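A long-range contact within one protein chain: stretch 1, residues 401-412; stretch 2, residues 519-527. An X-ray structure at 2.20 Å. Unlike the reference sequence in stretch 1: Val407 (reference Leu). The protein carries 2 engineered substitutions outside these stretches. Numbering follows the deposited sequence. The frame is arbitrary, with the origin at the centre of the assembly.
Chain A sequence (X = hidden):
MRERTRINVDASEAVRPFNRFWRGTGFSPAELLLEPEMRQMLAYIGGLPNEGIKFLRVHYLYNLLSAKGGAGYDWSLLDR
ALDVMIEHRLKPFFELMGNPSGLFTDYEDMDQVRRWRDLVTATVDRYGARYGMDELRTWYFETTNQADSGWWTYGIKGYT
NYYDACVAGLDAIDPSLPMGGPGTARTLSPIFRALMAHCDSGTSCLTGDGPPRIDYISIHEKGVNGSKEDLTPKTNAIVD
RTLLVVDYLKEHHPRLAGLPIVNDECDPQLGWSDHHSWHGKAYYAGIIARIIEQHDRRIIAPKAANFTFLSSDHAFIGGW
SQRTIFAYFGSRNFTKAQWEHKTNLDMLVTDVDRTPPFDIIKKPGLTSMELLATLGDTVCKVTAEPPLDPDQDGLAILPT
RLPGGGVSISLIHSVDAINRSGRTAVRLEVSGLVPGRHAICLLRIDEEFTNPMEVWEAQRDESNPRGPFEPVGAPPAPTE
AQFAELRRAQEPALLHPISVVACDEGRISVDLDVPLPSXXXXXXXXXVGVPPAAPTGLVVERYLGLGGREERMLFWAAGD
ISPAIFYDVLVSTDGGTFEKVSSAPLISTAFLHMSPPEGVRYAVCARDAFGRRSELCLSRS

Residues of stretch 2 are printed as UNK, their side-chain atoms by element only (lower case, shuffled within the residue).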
ATOM      1  N   ARG A 401     -14.648  14.452  -4.068  1.00 34.53           N
ATOM      2  CA  ARG A 401     -16.073  14.053  -4.220  1.00 36.24           C
ATOM      3  C   ARG A 401     -16.126  12.575  -4.576  1.00 34.11           C
ATOM      4  O   ARG A 401     -15.356  12.096  -5.401  1.00 33.19           O
ATOM      5  CB  ARG A 401     -16.767  14.873  -5.319  1.00 37.17           C
ATOM      6  CG  ARG A 401     -18.318  14.824  -5.387  1.00 42.57           C
ATOM      7  CD  ARG A 401     -18.802  15.580  -6.656  1.00 43.71           C
ATOM      8  NE  ARG A 401     -18.325  14.852  -7.845  1.00 51.47           N
ATOM      9  CZ  ARG A 401     -18.349  15.255  -9.133  1.00 53.24           C
ATOM     10  NH1 ARG A 401     -18.839  16.445  -9.470  1.00 45.76           N
ATOM     11  NH2 ARG A 401     -17.846  14.418 -10.100  1.00 52.09           N
ATOM     12  N   LEU A 402     -17.029  11.874  -3.933  1.00 33.99           N
ATOM     13  CA  LEU A 402     -17.283  10.452  -4.198  1.00 35.25           C
ATOM     14  C   LEU A 402     -18.315  10.258  -5.353  1.00 35.99           C
ATOM     15  O   LEU A 402     -19.253  11.050  -5.495  1.00 36.43           O
ATOM     16  CB  LEU A 402     -17.832   9.785  -2.941  1.00 34.30           C
ATOM     17  CG  LEU A 402     -16.877   9.774  -1.732  1.00 34.78           C
ATOM     18  CD1 LEU A 402     -17.636   9.514  -0.452  1.00 35.26           C
ATOM     19  CD2 LEU A 402     -15.849   8.707  -1.960  1.00 35.65           C
ATOM     20  N   PRO A 403     -18.147   9.214  -6.153  1.00 37.23           N
ATOM     21  CA  PRO A 403     -19.244   8.792  -7.054  1.00 38.06           C
ATOM     22  C   PRO A 403     -20.507   8.579  -6.279  1.00 39.95           C
ATOM     23  O   PRO A 403     -20.481   7.933  -5.225  1.00 40.92           O
ATOM     24  CB  PRO A 403     -18.777   7.431  -7.594  1.00 40.24           C
ATOM     25  CG  PRO A 403     -17.264   7.465  -7.474  1.00 39.53           C
ATOM     26  CD  PRO A 403     -16.958   8.347  -6.271  1.00 38.04           C
ATOM     27  N   GLY A 404     -21.598   9.161  -6.756  1.00 39.03           N
ATOM     28  CA  GLY A 404     -22.860   9.002  -6.086  1.00 40.50           C
ATOM     29  C   GLY A 404     -23.138  10.141  -5.125  1.00 41.67           C
ATOM     30  O   GLY A 404     -24.207  10.177  -4.548  1.00 43.51           O
ATOM     31  N   GLY A 405     -22.192  11.065  -4.963  1.00 41.61           N
ATOM     32  CA  GLY A 405     -22.362  12.235  -4.125  1.00 42.59           C
ATOM     33  C   GLY A 405     -21.605  12.078  -2.804  1.00 41.79           C
ATOM     34  O   GLY A 405     -21.254  10.969  -2.335  1.00 39.83           O
ATOM     35  N   GLY A 406     -21.382  13.194  -2.161  1.00 41.34           N
ATOM     36  CA  GLY A 406     -20.732  13.136  -0.851  1.00 41.78           C
ATOM     37  C   GLY A 406     -19.248  13.311  -1.032  1.00 38.82           C
ATOM     38  O   GLY A 406     -18.783  13.449  -2.181  1.00 37.99           O
ATOM     39  N   VAL A 407     -18.524  13.392   0.090  1.00 35.91           N
ATOM     40  CA  VAL A 407     -17.111  13.700   0.031  1.00 34.67           C
ATOM     41  C   VAL A 407     -16.287  12.756   0.889  1.00 32.40           C
ATOM     42  O   VAL A 407     -16.788  12.168   1.839  1.00 32.14           O
ATOM     43  CB  VAL A 407     -16.819  15.181   0.366  1.00 37.36           C
ATOM     44  CG1 VAL A 407     -17.596  16.080  -0.586  1.00 38.46           C
ATOM     45  CG2 VAL A 407     -17.149  15.520   1.810  1.00 37.80           C
ATOM     46  N   SER A 408     -15.024  12.615   0.498  1.00 30.79           N
ATOM     47  CA  SER A 408     -14.005  11.990   1.280  1.00 30.87           C
ATOM     48  C   SER A 408     -12.851  12.957   1.305  1.00 29.37           C
ATOM     49  O   SER A 408     -12.292  13.331   0.252  1.00 28.17           O
ATOM     50  CB  SER A 408     -13.555  10.668   0.661  1.00 31.86           C
ATOM     51  OG  SER A 408     -12.535  10.059   1.468  1.00 31.59           O
ATOM     52  N   ILE A 409     -12.469  13.339   2.516  1.00 28.62           N
ATOM     53  CA  ILE A 409     -11.421  14.328   2.736  1.00 28.73           C
ATOM     54  C   ILE A 409     -10.337  13.767   3.661  1.00 29.47           C
ATOM     55  O   ILE A 409     -10.653  13.315   4.774  1.00 30.06           O
ATOM     56  CB  ILE A 409     -12.008  15.560   3.393  1.00 29.12           C
ATOM     57  CG1 ILE A 409     -13.031  16.232   2.479  1.00 29.52           C
ATOM     58  CG2 ILE A 409     -10.899  16.573   3.770  1.00 30.33           C
ATOM     59  CD1 ILE A 409     -13.998  17.090   3.238  1.00 30.54           C
ATOM     60  N   SER A 410      -9.087  13.775   3.203  1.00 28.91           N
ATOM     61  CA  SER A 410      -7.953  13.478   4.057  1.00 29.44           C
ATOM     62  C   SER A 410      -7.440  14.801   4.619  1.00 29.55           C
ATOM     63  O   SER A 410      -7.085  15.711   3.862  1.00 30.52           O
ATOM     64  CB  SER A 410      -6.852  12.769   3.301  1.00 28.23           C
ATOM     65  OG  SER A 410      -7.262  11.498   2.859  1.00 28.33           O
ATOM     66  N   LEU A 411      -7.428  14.938   5.941  1.00 29.99           N
ATOM     67  CA  LEU A 411      -6.810  16.108   6.599  1.00 30.51           C
ATOM     68  C   LEU A 411      -5.492  15.620   7.260  1.00 30.73           C
ATOM     69  O   LEU A 411      -5.504  14.759   8.171  1.00 30.29           O
ATOM     70  CB  LEU A 411      -7.759  16.671   7.612  1.00 33.50           C
ATOM     71  CG  LEU A 411      -7.322  17.999   8.218  1.00 37.88           C
ATOM     72  CD1 LEU A 411      -7.271  19.108   7.164  1.00 39.50           C
ATOM     73  CD2 LEU A 411      -8.286  18.363   9.332  1.00 39.55           C
ATOM     74  N   ILE A 412      -4.372  16.174   6.801  1.00 28.51           N
ATOM     75  CA  ILE A 412      -3.042  15.684   7.098  1.00 29.19           C
ATOM     76  C   ILE A 412      -2.326  16.739   7.977  1.00 31.30           C
ATOM     77  O   ILE A 412      -2.290  17.904   7.586  1.00 32.21           O
ATOM     78  CB  ILE A 412      -2.280  15.542   5.788  1.00 29.29           C
ATOM     79  CG1 ILE A 412      -3.006  14.604   4.822  1.00 28.16           C
ATOM     80  CG2 ILE A 412      -0.847  15.084   6.020  1.00 30.38           C
ATOM     81  CD1 ILE A 412      -2.606  14.824   3.376  1.00 29.63           C
ATOM     82  N   UNK A 519      -3.474  11.879  10.958  1.00 28.47           N
ATOM     83  CA  UNK A 519      -4.208  11.763   9.709  1.00 29.41           C
ATOM     84  C   UNK A 519      -5.662  11.577  10.086  1.00 28.26           C
ATOM     85  O   UNK A 519      -5.980  10.695  10.871  1.00 28.54           O
ATOM     86  c   UNK A 519      -4.411  10.340   7.552  1.00 29.24           C
ATOM     87  c   UNK A 519      -3.873   9.054   6.865  1.00 30.42           C
ATOM     88  c   UNK A 519      -4.194  11.538   6.618  1.00 30.03           C
ATOM     89  c   UNK A 519      -3.734  10.538   8.907  1.00 28.82           C
ATOM     90  N   UNK A 520      -6.521  12.390   9.523  1.00 27.86           N
ATOM     91  CA  UNK A 520      -7.950  12.308   9.745  1.00 28.94           C
ATOM     92  C   UNK A 520      -8.637  12.061   8.385  1.00 29.33           C
ATOM     93  O   UNK A 520      -8.335  12.738   7.408  1.00 28.32           O
ATOM     94  o   UNK A 520      -7.789  14.004  11.463  1.00 31.49           O
ATOM     95  c   UNK A 520      -8.508  13.609  10.300  1.00 28.97           C
ATOM     96  c   UNK A 520      -9.974  13.505  10.691  1.00 29.47           C
ATOM     97  N   UNK A 521      -9.589  11.133   8.340  1.00 28.87           N
ATOM     98  CA  UNK A 521     -10.414  10.960   7.116  1.00 28.58           C
ATOM     99  C   UNK A 521     -11.849  11.338   7.467  1.00 29.24           C
ATOM    100  O   UNK A 521     -12.408  10.834   8.446  1.00 29.55           O
ATOM    101  c   UNK A 521     -10.317   9.523   6.612  1.00 28.83           C
ATOM    102  c   UNK A 521     -10.708   9.357   5.164  1.00 28.49           C
ATOM    103  n   UNK A 521     -10.135  10.282   3.027  1.00 30.12           N
ATOM    104  c   UNK A 521      -9.693   9.936   4.234  1.00 30.29           C
ATOM    105  o   UNK A 521      -8.500  10.069   4.571  1.00 31.36           O
ATOM    106  N   UNK A 522     -12.407  12.298   6.728  1.00 29.68           N
ATOM    107  CA  UNK A 522     -13.775  12.733   6.919  1.00 29.00           C
ATOM    108  C   UNK A 522     -14.593  12.210   5.704  1.00 31.12           C
ATOM    109  O   UNK A 522     -14.301  12.555   4.554  1.00 30.43           O
ATOM    110  c   UNK A 522     -15.284  14.714   7.198  1.00 30.40           C
ATOM    111  c   UNK A 522     -13.843  14.250   6.947  1.00 30.24           C
ATOM    112  c   UNK A 522     -12.847  14.815   8.009  1.00 29.98           C
ATOM    113  N   UNK A 523     -15.597  11.391   5.974  1.00 30.71           N
ATOM    114  CA  UNK A 523     -16.489  10.873   4.968  1.00 32.00           C
ATOM    115  C   UNK A 523     -17.839  11.465   5.254  1.00 33.21           C
ATOM    116  O   UNK A 523     -18.309  11.400   6.405  1.00 34.42           O
ATOM    117  c   UNK A 523     -15.249   8.595   4.949  1.00 37.16           C
ATOM    118  c   UNK A 523     -15.415   7.098   5.240  1.00 41.32           C
ATOM    119  c   UNK A 523     -16.582   9.353   5.060  1.00 34.54           C
ATOM    120  c   UNK A 523     -14.658   8.790   3.599  1.00 36.55           C
ATOM    121  N   UNK A 524     -18.420  12.105   4.247  1.00 31.14           N
ATOM    122  CA  UNK A 524     -19.780  12.635   4.333  1.00 32.94           C
ATOM    123  C   UNK A 524     -20.565  11.959   3.198  1.00 33.99           C
ATOM    124  O   UNK A 524     -20.291  12.216   2.024  1.00 32.58           O
ATOM    125  c   UNK A 524     -21.239  14.635   4.264  1.00 36.26           C
ATOM    126  c   UNK A 524     -19.811  14.131   4.154  1.00 33.74           C
ATOM    127  c   UNK A 524     -18.949  14.832   5.218  1.00 33.79           C
ATOM    128  N   UNK A 525     -21.474  11.048   3.549  1.00 32.87           N
ATOM    129  CA  UNK A 525     -22.068  10.184   2.544  1.00 33.91           C
ATOM    130  C   UNK A 525     -23.606  10.325   2.540  1.00 33.93           C
ATOM    131  O   UNK A 525     -24.185  10.459   3.586  1.00 33.42           O
ATOM    132  c   UNK A 525     -20.169   8.615   2.591  1.00 35.02           C
ATOM    133  c   UNK A 525     -21.659   8.722   2.713  1.00 33.83           C
ATOM    134  c   UNK A 525     -22.100   8.130   4.040  1.00 36.12           C
ATOM    135  N   UNK A 526     -24.247  10.304   1.351  1.00 36.10           N
ATOM    136  CA  UNK A 526     -25.692  10.417   1.285  1.00 36.80           C
ATOM    137  C   UNK A 526     -26.374   9.113   1.669  1.00 38.07           C
ATOM    138  O   UNK A 526     -25.745   8.089   1.762  1.00 37.46           O
ATOM    139  c   UNK A 526     -23.639  10.279   0.009  1.00 37.23           C
ATOM    140  c   UNK A 526     -24.839  10.071  -0.906  1.00 38.83           C
ATOM    141  c   UNK A 526     -25.956  10.759  -0.182  1.00 37.86           C
ATOM    142  N   UNK A 527     -27.663   9.189   1.943  1.00 41.43           N
ATOM    143  CA  UNK A 527     -28.484   8.039   2.268  1.00 43.76           C
ATOM    144  C   UNK A 527     -29.033   7.447   0.940  1.00 43.85           C
ATOM    145  O   UNK A 527     -29.807   8.091   0.264  1.00 44.37           O
ATOM    146  c   UNK A 527     -30.545   7.354   3.592  1.00 45.80           C
ATOM    147  c   UNK A 527     -29.622   8.485   3.189  1.00 45.16           C
ATOM    148  o   UNK A 527     -31.539   7.636   4.266  1.00 49.68           O
ATOM    149  o   UNK A 527     -30.313   6.198   3.244  1.00 48.30           O
TER
HETATM  150  O   HOH W   1      -5.473  15.099  10.899  1.00 29.62           O

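Position 519 carries four carbons, forked at the second. One tip lies 3.7 Å from Ile412 CG1, so this is a leucine: in Leu519 the tip is CD1, and the pair makes an apolar contact between neighbours on one face of the sheet.

Position 520 has one carbon, CB, bearing an oxygen and a carbon; CB lies 4.1 Å from Leu411 CB. This is Thr520. Its OG1 is 2.6 Å from a water that donates to Leu411 O at 2.7 Å. The residue thus packs carbon against Leu411, and its hydroxyl is hydrogen-bonded to a bridging water.

At 521 three carbons run in a line, the third carrying one oxygen and one nitrogen; the nitrogen lies 2.9 Å from Ser408 OG and the oxygen 2.6 Å from Ser410 OG. A primary amide on a long arm makes this Gln521. NE2 donates to Ser408 OG, and Ser410 OG donates to OE1, so the donor and acceptor ends of one amide are both used.

Position 522 has three carbons, one carrying the other two, and no polar atom; its CB sits 4.2 Å from Ile409 CB. This is Val522, and branching at CB suits the extended backbone.

Position 523 shows four carbons, again forked at the second, one tip 3.3 Å from Ser408 OG. This is Leu523, and the tip is CD2; its length lets the end come nearer to stretch 1 than its CB direction suggests.

Position 524 repeats the three-carbon fork, its CB 3.8 Å from Val407 CG2. Val524 makes a compact apolar pair on the face that also holds Ile409 and Val522.

Position 525 has the same fork, its CB pointing sideways and one tip 4.1 Å from Leu402 CD1. This is Val525, the tip CG1; short and branched, it gives an apolar surface for Leu402, which points toward this stretch.

At 526 three carbons close a ring onto the backbone nitrogen, the ring carbon bonded to that nitrogen lying 3.4 Å from Gly405 O. This is Pro526, the carbon CD. The nitrogen has no hydrogen to donate, and the ring packs against the glycine-rich loop.

Position 527 has two carbons, the second bearing two oxygens, out of reach of stretch 1: Asp527, a carboxylate satisfied elsewhere in the structure.

The contact is an antiparallel strand pairing. Val407, Ile409 and Leu411 each exchange two backbone hydrogen bonds with Val524, Val522 and Thr520, respectively; Ile409 N to Val522 O is 2.9 Å. The intervening pairs bring CA atoms closer, adding contacts such as Ser408 CA to Val522 O at 3.3 Å. Beyond the ladder, a CB on Gly406 would clash with Val524 O, and its backbone angles by themselves call for glycine.

Stretch 2 519-527: LTQVLVVPD
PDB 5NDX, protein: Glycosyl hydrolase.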